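Local coordinates for ESSB (Geobacillus thermodenitrificans, PDB 4ANO), which forms an integral membrane component of the type VII secretion system, this chain being its cytoplasmic part, at residues F125-V130 with L134-W139; E12-A17 with I107-P112; L40-L45 with D61-V66; L34-P39 with I56-D61. One frame throughout, in Å; residues are numbered along the deposited sequence. Where two conformers were deposited one is given.

Interaction 1 (F125-V130 with L134-W139)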
loop_
_atom_site.group_PDB
_atom_site.type_symbol
_atom_site.label_atom_id
_atom_site.label_comp_id
_atom_site.label_asym_id
_atom_site.label_seq_id
_atom_site.Cartn_x
_atom_site.Cartn_y
_atom_site.Cartn_z
ATOM N N PHE A 125 -3.691 1.103 5.617
ATOM C CA PHE A 125 -2.338 1.620 5.622
ATOM C C PHE A 125 -1.830 1.843 6.993
ATOM O O PHE A 125 -2.598 2.283 7.891
ATOM C CB PHE A 125 -2.272 2.982 4.859
ATOM C CG PHE A 125 -2.589 2.854 3.454
ATOM C CD1 PHE A 125 -1.630 2.377 2.577
ATOM C CD2 PHE A 125 -3.839 3.142 2.978
ATOM C CE1 PHE A 125 -1.892 2.232 1.251
ATOM C CE2 PHE A 125 -4.152 2.949 1.654
ATOM C CZ PHE A 125 -3.184 2.463 0.782
ATOM N N LEU A 126 -0.553 1.609 7.202
ATOM C CA LEU A 126 0.090 1.880 8.393
ATOM C C LEU A 126 0.462 3.349 8.503
ATOM O O LEU A 126 -0.133 4.087 9.301
ATOM C CB LEU A 126 1.351 1.015 8.558
ATOM C CG LEU A 126 0.953 -0.468 8.743
ATOM C CD1 LEU A 126 2.059 -1.401 8.449
ATOM C CD2 LEU A 126 0.449 -0.662 10.196
ATOM N N HIS A 127 1.415 3.770 7.722
ATOM C CA HIS A 127 1.832 5.185 7.703
ATOM C C HIS A 127 1.030 5.974 6.636
ATOM O O HIS A 127 0.812 5.469 5.548
ATOM C CB HIS A 127 3.286 5.322 7.339
ATOM C CG HIS A 127 3.704 6.757 7.158
ATOM N ND1 HIS A 127 3.825 7.639 8.204
ATOM C CD2 HIS A 127 3.841 7.480 6.037
ATOM C CE1 HIS A 127 4.081 8.847 7.740
ATOM N NE2 HIS A 127 4.149 8.773 6.418
ATOM N N VAL A 128 0.623 7.210 6.985
ATOM C CA VAL A 128 -0.085 8.079 5.997
ATOM C C VAL A 128 0.557 9.446 6.096
ATOM O O VAL A 128 1.020 9.848 7.172
ATOM C CB VAL A 128 -1.541 8.153 6.433
ATOM C CG1 VAL A 128 -2.272 9.053 5.545
ATOM C CG2 VAL A 128 -2.241 6.708 6.304
ATOM N N GLY A 129 0.813 10.057 4.899
ATOM C CA GLY A 129 1.332 11.470 4.851
ATOM C C GLY A 129 0.243 12.522 5.050
ATOM O O GLY A 129 -0.968 12.259 5.078
ATOM N N VAL A 130 0.739 13.729 5.358
ATOM C CA VAL A 130 -0.106 14.894 5.511
ATOM C C VAL A 130 0.328 15.967 4.607
ATOM O O VAL A 130 1.488 16.379 4.574
ATOM C CB VAL A 130 -0.047 15.418 6.973
ATOM C CG1 VAL A 130 -1.049 16.584 7.177
ATOM C CG2 VAL A 130 -0.371 14.251 7.904
ATOM N N LEU A 134 3.998 16.285 6.269
ATOM C CA LEU A 134 4.704 15.074 6.655
ATOM C C LEU A 134 4.692 14.167 5.440
ATOM O O LEU A 134 3.679 13.882 4.895
ATOM C CB LEU A 134 3.945 14.380 7.835
ATOM C CG LEU A 134 4.662 13.150 8.366
ATOM C CD1 LEU A 134 5.824 13.740 9.278
ATOM C CD2 LEU A 134 3.739 12.323 9.248
ATOM N N PRO A 135 5.840 13.721 5.009
ATOM C CA PRO A 135 5.857 12.920 3.754
ATOM C C PRO A 135 5.025 11.622 3.889
ATOM O O PRO A 135 5.036 10.987 4.918
ATOM C CB PRO A 135 7.342 12.565 3.593
ATOM C CG PRO A 135 8.087 13.607 4.412
ATOM C CD PRO A 135 7.179 13.856 5.601
ATOM N N PRO A 136 4.384 11.206 2.808
ATOM C CA PRO A 136 4.362 11.928 1.499
ATOM C C PRO A 136 3.494 13.172 1.660
ATOM O O PRO A 136 2.332 13.103 2.115
ATOM C CB PRO A 136 3.736 10.895 0.543
ATOM C CG PRO A 136 2.861 10.075 1.473
ATOM C CD PRO A 136 3.724 9.915 2.728
ATOM N N ASP A 137 4.061 14.309 1.311
ATOM C CA ASP A 137 3.406 15.601 1.658
ATOM C C ASP A 137 2.858 16.406 0.460
ATOM O O ASP A 137 2.442 17.544 0.619
ATOM C CB ASP A 137 4.408 16.470 2.493
ATOM C CG ASP A 137 5.674 16.860 1.717
ATOM O OD1 ASP A 137 5.742 16.743 0.470
ATOM O OD2 ASP A 137 6.682 17.244 2.348
ATOM N N GLU A 138 2.877 15.772 -0.701
ATOM C CA GLU A 138 2.290 16.311 -1.918
ATOM C C GLU A 138 1.609 15.183 -2.714
ATOM O O GLU A 138 1.994 14.011 -2.702
ATOM C CB GLU A 138 3.369 17.000 -2.771
ATOM C CG GLU A 138 4.073 16.081 -3.664
ATOM C CD GLU A 138 5.459 15.661 -3.215
ATOM O OE1 GLU A 138 6.399 16.390 -3.667
ATOM O OE2 GLU A 138 5.581 14.562 -2.551
ATOM N N TRP A 139 0.583 15.552 -3.466
ATOM C CA TRP A 139 0.057 14.579 -4.414
ATOM C C TRP A 139 1.008 14.340 -5.564
ATOM O O TRP A 139 1.646 15.283 -6.067
ATOM C CB TRP A 139 -1.219 15.174 -5.029
ATOM C CG TRP A 139 -2.346 15.236 -4.060
ATOM C CD1 TRP A 139 -2.750 14.244 -3.182
ATOM C CD2 TRP A 139 -3.242 16.334 -3.884
ATOM N NE1 TRP A 139 -3.847 14.684 -2.466
ATOM C CE2 TRP A 139 -4.164 15.965 -2.871
ATOM C CE3 TRP A 139 -3.378 17.591 -4.510
ATOM C CZ2 TRP A 139 -5.206 16.837 -2.445
ATOM C CZ3 TRP A 139 -4.410 18.467 -4.080
ATOM C CH2 TRP A 139 -5.301 18.083 -3.049
#
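His127 NE2 donates a hydrogen bond to Pro135 O at 2.8 Å, and at 169° the N-H points almost straight at the oxygen. The carbonyl oxygen sits 8° out of the imidazole plane, so the ring meets it edge-on, with the donor also lying in the carbonyl plane. This position follows from chi1 of 174°, which sets CG anti to the backbone N and extends the ring toward 134-139. At the same edge, CE1 touches Leu134 CD2 at 3.8 Å and NE2 lies 3.9 Å from Pro136 CD, so apolar groups border the polar bond. An alanine here has no side-chain N-H to offer, so Pro135 O is likely to be left without this partner and a gap to open beside Leu134 CD2 and the Pro136 ring. Farther along, the two backbones pair directly. Val130 N bonds to Leu134 O at 3.0 Å and Leu134 N returns the bond to Val130 O at the same length, each on a carbonyl lone pair. Gly129, lacking a side chain, brings its CA to 3.3 Å from Pro136 O in a CA-H...O contact, and Pro136 CD packs 3.6 Å from that same Gly129 CA. A cis peptide bond precedes Pro136 and turns the chain here. On the Gly129 side, strand 129-130 also pairs with Ile107, while Asn114 holds the backbone N of His127. Two reciprocal bonds across a three-residue connection make a single antiparallel bridge, the hydrogen-bonded pair that closes a tight beta-hairpin-like turn, here pinned from one side by a histidine.

Interaction 2 (E12-A17 with I107-P112)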
loop_
_atom_site.group_PDB
_atom_site.type_symbol
_atom_site.label_atom_id
_atom_site.label_comp_id
_atom_site.label_asym_id
_atom_site.label_seq_id
_atom_site.Cartn_x
_atom_site.Cartn_y
_atom_site.Cartn_z
ATOM N N GLU A 12 11.161 3.806 3.823
ATOM C CA GLU A 12 12.194 4.682 4.461
ATOM C C GLU A 12 12.772 5.729 3.552
ATOM O O GLU A 12 12.935 6.904 3.898
ATOM C CB GLU A 12 13.304 3.824 5.061
ATOM C CG GLU A 12 12.807 3.130 6.272
ATOM C CD GLU A 12 13.939 2.355 6.917
ATOM O OE1 GLU A 12 14.517 1.536 6.177
ATOM O OE2 GLU A 12 14.251 2.568 8.113
ATOM N N THR A 13 13.110 5.317 2.342
ATOM C CA THR A 13 13.650 6.186 1.341
ATOM C C THR A 13 12.666 7.284 0.901
ATOM O O THR A 13 13.058 8.474 0.775
ATOM C CB THR A 13 14.135 5.321 0.126
ATOM O OG1 THR A 13 15.149 4.426 0.597
ATOM C CG2 THR A 13 14.756 6.200 -0.931
ATOM N N GLN A 14 11.404 6.907 0.627
ATOM C CA GLN A 14 10.430 7.926 0.186
ATOM C C GLN A 14 10.095 8.924 1.329
ATOM O O GLN A 14 9.774 10.128 1.051
ATOM C CB GLN A 14 9.084 7.313 -0.187
ATOM C CG GLN A 14 9.121 6.498 -1.519
ATOM C CD GLN A 14 9.544 7.334 -2.678
ATOM O OE1 GLN A 14 8.997 8.443 -2.940
ATOM N NE2 GLN A 14 10.644 6.932 -3.314
ATOM N N LEU A 15 10.111 8.446 2.559
ATOM C CA LEU A 15 9.776 9.352 3.708
ATOM C C LEU A 15 11.004 10.131 4.164
ATOM O O LEU A 15 10.807 11.113 4.917
ATOM C CB LEU A 15 9.259 8.490 4.876
ATOM C CG LEU A 15 7.785 8.158 5.007
ATOM C CD1 LEU A 15 7.040 8.004 3.801
ATOM C CD2 LEU A 15 7.643 6.923 5.902
ATOM N N ASP A 16 12.205 9.714 3.746
ATOM C CA ASP A 16 13.482 10.099 4.381
ATOM C C ASP A 16 13.378 9.920 5.903
ATOM O O ASP A 16 13.614 10.857 6.678
ATOM C CB ASP A 16 13.872 11.531 4.008
ATOM C CG ASP A 16 15.373 11.815 4.366
ATOM O OD1 ASP A 16 16.138 10.869 4.643
ATOM O OD2 ASP A 16 15.758 12.975 4.408
ATOM N N ALA A 17 12.930 8.742 6.346
ATOM C CA ALA A 17 12.673 8.516 7.780
ATOM C C ALA A 17 13.225 7.173 8.130
ATOM O O ALA A 17 13.549 6.390 7.248
ATOM C CB ALA A 17 11.144 8.549 8.145
ATOM N N ILE A 107 -2.430 11.767 2.571
ATOM C CA ILE A 107 -1.813 11.348 1.304
ATOM C C ILE A 107 -1.280 9.946 1.432
ATOM O O ILE A 107 -0.519 9.661 2.379
ATOM C CB ILE A 107 -0.696 12.307 0.863
ATOM C CG1 ILE A 107 -1.284 13.735 0.667
ATOM C CG2 ILE A 107 0.020 11.796 -0.399
ATOM C CD1 ILE A 107 -0.227 14.850 0.318
ATOM N N PHE A 108 -1.637 9.054 0.512
ATOM C CA PHE A 108 -1.306 7.628 0.702
ATOM C C PHE A 108 -0.063 7.165 -0.056
ATOM O O PHE A 108 0.185 7.637 -1.186
ATOM C CB PHE A 108 -2.539 6.779 0.364
ATOM C CG PHE A 108 -3.678 7.042 1.320
ATOM C CD1 PHE A 108 -3.733 6.380 2.523
ATOM C CD2 PHE A 108 -4.628 8.045 1.043
ATOM C CE1 PHE A 108 -4.764 6.650 3.440
ATOM C CE2 PHE A 108 -5.656 8.352 1.962
ATOM C CZ PHE A 108 -5.726 7.651 3.147
ATOM N N ILE A 109 0.782 6.394 0.635
ATOM C CA ILE A 109 1.971 5.718 0.023
ATOM C C ILE A 109 1.694 4.228 0.047
ATOM O O ILE A 109 1.439 3.619 1.127
ATOM C CB ILE A 109 3.336 6.103 0.667
ATOM C CG1 ILE A 109 4.500 5.180 0.169
ATOM C CG2 ILE A 109 3.314 6.063 2.276
ATOM C CD1 ILE A 109 5.881 5.861 0.437
ATOM N N VAL A 110 1.781 3.594 -1.153
ATOM C CA VAL A 110 1.342 2.214 -1.287
ATOM C C VAL A 110 2.552 1.305 -1.529
ATOM O O VAL A 110 3.312 1.426 -2.510
ATOM C CB VAL A 110 0.326 2.051 -2.439
ATOM C CG1 VAL A 110 -0.052 0.585 -2.604
ATOM C CG2 VAL A 110 -0.891 2.967 -2.188
ATOM N N CYS A 111 2.773 0.355 -0.628
ATOM C CA CYS A 111 3.809 -0.642 -0.786
ATOM C C CYS A 111 3.502 -1.761 0.218
ATOM O O CYS A 111 2.759 -1.503 1.151
ATOM C CB CYS A 111 5.220 -0.101 -0.735
ATOM S SG CYS A 111 5.512 0.652 0.969
ATOM N N PRO A 112 4.065 -2.959 0.038
ATOM C CA PRO A 112 3.694 -4.095 0.897
ATOM C C PRO A 112 4.035 -3.841 2.364
ATOM O O PRO A 112 3.220 -4.245 3.215
ATOM C CB PRO A 112 4.539 -5.274 0.300
ATOM C CG PRO A 112 4.491 -4.928 -1.187
ATOM C CD PRO A 112 4.706 -3.403 -1.220
#
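Apolar contact carries this meeting, and it centres on one methyl group. Ile109 CD1 lies 3.6 Å from Gln14 CB and 3.8 Å from Gln14 CG, so the aliphatic base of the glutamine is what it touches. The Ile109 chain reaches the helix because chi1 of 170° sets CG1 anti to the backbone N and sends CD1 outward. Leu15 joins more loosely, its CD1 standing 4.2 Å from the same Ile109 CD1. The Gln14 chain bends at chi2, which keeps its amide farther from the methyl than CB and CG are. Tyr10 and Leu11, from the same helix 10-15, also pack on Ile109.

Polar bonds, by contrast, run within or away from the pair, since no hydrogen bond crosses it. The helix ends in a Schellman motif, with Ala17 N bonded to Glu12 O at 3.1 Å, a weak bond from Asp16 N to Thr13 O, and Asp16 at positive phi. Across the contact, Ile109 O is held by Asn114 ND2 and Val110 N by Glu147 of helix 141-155.

With only 102 Å² buried and no polar bond across, helix 10-15 rests on the 107-112 loop by shape and exclusion of water rather than by directed bonds.

Interaction 3 (L40-L45 with D61-V66)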
loop_
_atom_site.group_PDB
_atom_site.type_symbol
_atom_site.label_atom_id
_atom_site.label_comp_id
_atom_site.label_asym_id
_atom_site.label_seq_id
_atom_site.Cartn_x
_atom_site.Cartn_y
_atom_site.Cartn_z
ATOM N N LEU A 40 0.167 20.917 15.363
ATOM C CA LEU A 40 -1.266 20.648 15.267
ATOM C C LEU A 40 -1.769 20.086 13.909
ATOM O O LEU A 40 -2.786 19.395 13.858
ATOM C CB LEU A 40 -2.006 21.954 15.595
ATOM C CG LEU A 40 -3.533 21.879 15.589
ATOM C CD1 LEU A 40 -4.056 20.797 16.573
ATOM C CD2 LEU A 40 -3.985 23.216 16.225
ATOM N N GLU A 41 -1.031 20.391 12.824
ATOM C CA GLU A 41 -1.306 19.829 11.471
ATOM C C GLU A 41 -1.322 18.329 11.464
ATOM O O GLU A 41 -1.979 17.761 10.592
ATOM C CB GLU A 41 -0.238 20.267 10.460
ATOM C CG GLU A 41 -0.150 21.800 10.274
ATOM C CD GLU A 41 1.173 22.335 9.713
ATOM O OE1 GLU A 41 2.033 21.595 9.198
ATOM O OE2 GLU A 41 1.341 23.570 9.803
ATOM N N LEU A 42 -0.593 17.694 12.411
ATOM C CA LEU A 42 -0.478 16.212 12.449
ATOM C C LEU A 42 -1.639 15.540 13.185
ATOM O O LEU A 42 -1.766 14.311 13.182
ATOM C CB LEU A 42 0.886 15.776 13.058
ATOM C CG LEU A 42 2.109 16.307 12.333
ATOM C CD1 LEU A 42 3.291 15.461 12.843
ATOM C CD2 LEU A 42 1.939 16.148 10.751
ATOM N N GLU A 43 -2.495 16.332 13.811
ATOM C CA GLU A 43 -3.620 15.775 14.606
ATOM C C GLU A 43 -4.549 14.937 13.717
ATOM O O GLU A 43 -5.121 13.922 14.217
ATOM C CB GLU A 43 -4.319 16.883 15.466
ATOM C CG GLU A 43 -5.438 16.328 16.485
ATOM C CD GLU A 43 -6.622 15.687 15.819
ATOM O OE1 GLU A 43 -7.018 16.191 14.744
ATOM O OE2 GLU A 43 -7.207 14.690 16.378
ATOM N N VAL A 44 -4.632 15.262 12.409
ATOM C CA VAL A 44 -5.463 14.503 11.462
ATOM C C VAL A 44 -5.050 13.003 11.434
ATOM O O VAL A 44 -5.839 12.164 11.054
ATOM C CB VAL A 44 -5.413 15.147 10.091
ATOM C CG1 VAL A 44 -4.027 14.980 9.378
ATOM C CG2 VAL A 44 -6.570 14.680 9.236
ATOM N N LEU A 45 -3.828 12.682 11.892
ATOM C CA LEU A 45 -3.330 11.314 11.785
ATOM C C LEU A 45 -4.020 10.480 12.851
ATOM O O LEU A 45 -4.021 9.246 12.703
ATOM C CB LEU A 45 -1.810 11.260 11.996
ATOM C CG LEU A 45 -0.945 11.751 10.767
ATOM C CD1 LEU A 45 0.607 11.588 11.125
ATOM C CD2 LEU A 45 -1.299 10.885 9.559
ATOM N N ASP A 61 13.220 18.162 18.070
ATOM C CA ASP A 61 13.992 17.849 16.884
ATOM C C ASP A 61 13.345 16.780 15.963
ATOM O O ASP A 61 13.830 16.539 14.889
ATOM C CB ASP A 61 15.364 17.361 17.299
ATOM C CG ASP A 61 16.207 18.487 17.902
ATOM O OD1 ASP A 61 15.969 19.669 17.560
ATOM O OD2 ASP A 61 17.075 18.153 18.703
ATOM N N GLU A 62 12.344 16.087 16.447
ATOM C CA GLU A 62 11.867 14.912 15.656
ATOM C C GLU A 62 10.372 14.773 15.718
ATOM O O GLU A 62 9.718 15.264 16.612
ATOM C CB GLU A 62 12.410 13.573 16.220
ATOM C CG GLU A 62 13.895 13.467 16.070
ATOM C CD GLU A 62 14.448 12.240 16.693
ATOM O OE1 GLU A 62 13.994 11.799 17.750
ATOM O OE2 GLU A 62 15.375 11.713 16.054
ATOM N N VAL A 63 9.809 14.102 14.709
ATOM C CA VAL A 63 8.419 13.702 14.780
ATOM C C VAL A 63 8.426 12.147 14.779
ATOM O O VAL A 63 9.023 11.523 13.892
ATOM C CB VAL A 63 7.587 14.241 13.529
ATOM C CG1 VAL A 63 6.235 13.536 13.424
ATOM C CG2 VAL A 63 7.459 15.801 13.630
ATOM N N LYS A 64 7.787 11.561 15.777
ATOM C CA LYS A 64 7.693 10.085 15.953
ATOM C C LYS A 64 6.217 9.666 15.823
ATOM O O LYS A 64 5.292 10.368 16.354
ATOM C CB LYS A 64 8.334 9.652 17.286
ATOM C CG LYS A 64 8.149 8.220 17.643
ATOM C CD LYS A 64 8.595 8.122 19.135
ATOM C CE LYS A 64 9.144 6.798 19.508
ATOM N NZ LYS A 64 9.058 6.715 21.060
ATOM N N VAL A 65 5.945 8.667 14.965
ATOM C CA VAL A 65 4.562 8.095 14.830
ATOM C C VAL A 65 4.702 6.601 15.240
ATOM O O VAL A 65 5.553 5.888 14.719
ATOM C CB VAL A 65 4.023 8.217 13.384
ATOM C CG1 VAL A 65 2.579 7.707 13.213
ATOM C CG2 VAL A 65 4.131 9.693 12.892
ATOM N N VAL A 66 3.908 6.220 16.202
ATOM C CA VAL A 66 3.825 4.873 16.673
ATOM C C VAL A 66 2.472 4.338 16.183
ATOM O O VAL A 66 1.460 4.918 16.525
ATOM C CB VAL A 66 3.791 4.875 18.199
ATOM C CG1 VAL A 66 3.618 3.442 18.716
ATOM C CG2 VAL A 66 5.046 5.533 18.736
#
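The 3-10 turns of 40-45 lie over strand 62-68, with CA of Leu42 9.5 Å from CA of Val63 and CA of Leu45 9.1 Å from CA of Val65. These nearly equal spacings show a short helical segment running level above one face of the four-stranded antiparallel sheet. The family falls in the protein-kinase clan, and the position of 40-45 between strands 25-30 and 53-58 is consistent with that of helix C in a kinase-like N lobe. Leu45 N bonds to Leu42 O at 2.9 Å, the i to i+3 bond of a 3-10 turn, and one such turn advances roughly as far as two strand residues.

Leu42 and Leu45 thus face the sheet, where Val63 and Val65 send their side chains up from the strand. Both pairs are buried, with no hydrogen bond across. Strand 129-130 adds Val130, which packs on both leucines, while Ile56 of strand 53-58 fills in beside them.

Leu45 CD1 makes the looser approach, standing 4.4 Å from Val65 CG2. At the other end the contact is closer: chi1 of -58° sets Leu42 CG anti to its carbonyl carbon, and Leu42 CD1 meets Val63 CG1 tip to tip at 3.6 Å.

Interaction 4 (L34-P39 with I56-D61)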
loop_
_atom_site.group_PDB
_atom_site.type_symbol
_atom_site.label_atom_id
_atom_site.label_comp_id
_atom_site.label_asym_id
_atom_site.label_seq_id
_atom_site.Cartn_x
_atom_site.Cartn_y
_atom_site.Cartn_z
ATOM N N LEU A 34 11.055 18.620 7.552
ATOM C CA LEU A 34 9.622 18.730 7.253
ATOM C C LEU A 34 9.091 20.100 6.785
ATOM O O LEU A 34 9.572 21.146 7.226
ATOM C CB LEU A 34 8.815 18.238 8.468
ATOM C CG LEU A 34 9.177 16.903 9.122
ATOM C CD1 LEU A 34 8.424 16.551 10.412
ATOM C CD2 LEU A 34 8.981 15.735 8.063
ATOM N N LYS A 35 8.036 20.099 5.978
ATOM C CA LYS A 35 7.289 21.304 5.593
ATOM C C LYS A 35 6.302 21.720 6.695
ATOM O O LYS A 35 5.732 22.811 6.608
ATOM C CB LYS A 35 6.522 21.054 4.306
ATOM C CG LYS A 35 7.388 20.742 3.173
ATOM C CD LYS A 35 6.571 20.556 1.861
ATOM C CE LYS A 35 7.504 20.498 0.637
ATOM N NZ LYS A 35 6.899 19.600 -0.380
HETATM N N MSE A 36 6.137 20.828 7.683
HETATM C CA MSE A 36 5.241 21.041 8.822
HETATM C C MSE A 36 5.546 22.419 9.473
HETATM O O MSE A 36 6.706 22.829 9.586
HETATM C CB MSE A 36 5.439 19.958 9.899
HETATM C CG MSE A 36 4.574 20.157 11.105
HETATM SE SE MSE A 36 4.963 18.892 12.499
HETATM C CE MSE A 36 6.588 19.678 13.206
ATOM N N GLN A 37 4.503 23.141 9.791
ATOM C CA GLN A 37 4.753 24.405 10.556
ATOM C C GLN A 37 4.218 24.167 11.965
ATOM O O GLN A 37 4.992 24.115 12.972
ATOM C CB GLN A 37 4.117 25.565 9.776
ATOM C CG GLN A 37 4.853 25.784 8.478
ATOM C CD GLN A 37 4.384 26.984 7.662
ATOM O OE1 GLN A 37 3.333 27.604 7.948
ATOM N NE2 GLN A 37 5.160 27.334 6.710
ATOM N N ASP A 38 2.926 24.097 12.097
ATOM C CA ASP A 38 2.372 23.937 13.396
ATOM C C ASP A 38 2.182 22.415 13.657
ATOM O O ASP A 38 1.539 21.723 12.836
ATOM C CB ASP A 38 1.071 24.725 13.438
ATOM C CG ASP A 38 0.457 24.736 14.783
ATOM O OD1 ASP A 38 0.716 23.837 15.597
ATOM O OD2 ASP A 38 -0.263 25.717 15.088
ATOM N N PRO A 39 2.775 21.849 14.724
ATOM C CA PRO A 39 2.569 20.442 15.054
ATOM C C PRO A 39 1.082 19.985 15.047
ATOM O O PRO A 39 0.771 18.821 14.825
ATOM C CB PRO A 39 3.129 20.321 16.476
ATOM C CG PRO A 39 4.152 21.409 16.490
ATOM C CD PRO A 39 3.547 22.549 15.783
ATOM N N ILE A 56 1.368 10.135 18.282
ATOM C CA ILE A 56 2.272 11.095 17.535
ATOM C C ILE A 56 3.043 11.858 18.671
ATOM O O ILE A 56 2.453 12.381 19.593
ATOM C CB ILE A 56 1.455 12.132 16.767
ATOM C CG1 ILE A 56 0.752 11.509 15.571
ATOM C CG2 ILE A 56 2.370 13.215 16.160
ATOM C CD1 ILE A 56 -0.559 11.194 15.834
ATOM N N ASP A 57 4.353 11.969 18.530
ATOM C CA ASP A 57 5.135 12.777 19.470
ATOM C C ASP A 57 5.944 13.754 18.653
ATOM O O ASP A 57 6.845 13.339 17.913
ATOM C CB ASP A 57 6.162 11.993 20.285
ATOM C CG ASP A 57 6.794 12.881 21.386
ATOM O OD1 ASP A 57 6.051 13.579 22.150
ATOM O OD2 ASP A 57 8.020 12.851 21.550
ATOM N N VAL A 58 5.637 15.046 18.771
ATOM C CA VAL A 58 6.404 16.111 18.136
ATOM C C VAL A 58 7.336 16.667 19.244
ATOM O O VAL A 58 6.888 17.385 20.157
ATOM C CB VAL A 58 5.489 17.214 17.565
ATOM C CG1 VAL A 58 6.279 18.277 16.889
ATOM C CG2 VAL A 58 4.492 16.569 16.552
ATOM N N SER A 59 8.603 16.327 19.148
ATOM C CA SER A 59 9.631 16.823 20.090
ATOM C C SER A 59 10.368 17.967 19.400
ATOM O O SER A 59 10.138 18.255 18.223
ATOM C CB SER A 59 10.556 15.652 20.418
ATOM O OG SER A 59 11.390 15.287 19.315
ATOM N N GLU A 60 11.299 18.643 20.105
ATOM C CA GLU A 60 11.963 19.735 19.492
ATOM C C GLU A 60 12.672 19.375 18.194
ATOM O O GLU A 60 12.678 20.154 17.276
ATOM C CB GLU A 60 13.071 20.301 20.407
ATOM C CG GLU A 60 12.602 20.534 21.761
ATOM C CD GLU A 60 13.517 21.531 22.466
ATOM O OE1 GLU A 60 14.704 21.631 22.056
ATOM O OE2 GLU A 60 12.966 22.176 23.388
ATOM N N ASP A 61 13.220 18.162 18.070
ATOM C CA ASP A 61 13.992 17.849 16.884
ATOM C C ASP A 61 13.345 16.780 15.963
ATOM O O ASP A 61 13.830 16.539 14.889
ATOM C CB ASP A 61 15.364 17.361 17.299
ATOM C CG ASP A 61 16.207 18.487 17.902
ATOM O OD1 ASP A 61 15.969 19.669 17.560
ATOM O OD2 ASP A 61 17.075 18.153 18.703
#
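Met36 starts extended, with CG anti to the backbone N (chi1 178°) and chi2 also anti, and then bends at chi3 (77°), which swings its terminal methyl up against Val58. The residue was deposited as selenomethionine, and the bend brings CE to 4.0 Å from Val58 CG1, whereas the SE atom stays 4.6 Å from that same CG1. Val58 answers from strand 53-58 with CG1 anti to its backbone N, and the Met36 and Val58 side chains run antiparallel, side by side. Pro39 supplies the other half of the contact. Its ring crosses the valine at about a right angle, with Pro39 CB and CG each 3.8 Å from Val58 CG1, while Pro39 CB also lies 4.0 Å from Val58 CG2. One isopropyl group is therefore touched by two residues of the incoming loop, and CG1 takes part in both contacts. The backbones come nearest at the same place, CA of Pro39 being 6.6 Å from CA of Val58.

The loop that carries these side chains is held by Glu41, whose carboxylate accepts bonds from the backbone N atoms of Gln37 and Asp38. Val63 of the next strand also packs on Met36. Strand 53-58 is an outermost strand of the four-stranded sheet, and Met36 and Pro39 cover the Val58 end of the face that also carries Val63. Met36, Pro39 and Val58 all touch a crystal neighbour.

Nothing polar passes between the segments, and 117 Å² is buried in all. Dispersion and partial exclusion of water therefore join this loop to the end of that face, near the surface.

How the interactions relate
Interactions 3 and 4 lie with centres about 6 Å apart, share Asp61 and reach neighbouring strands of one antiparallel sheet, 53-58 and 62-68; their segments alternate along the chain. Interaction 1 follows both in sequence, its centre about 11 Å from that of interaction 3, and touches each through Leu45 on Leu134 and the Asp137-Lys35 salt bridge. Interaction 2 closes a long loop from helix 10-15 to 107-112 that contains interactions 3 and 4, without touching them; its centre lies about 7 Å from that of interaction 1, which it touches where Gly129 pairs with Ile107. Interaction 1 thus links the sheet-covering segments to the N-terminal helix contact in this cytoplasmic domain.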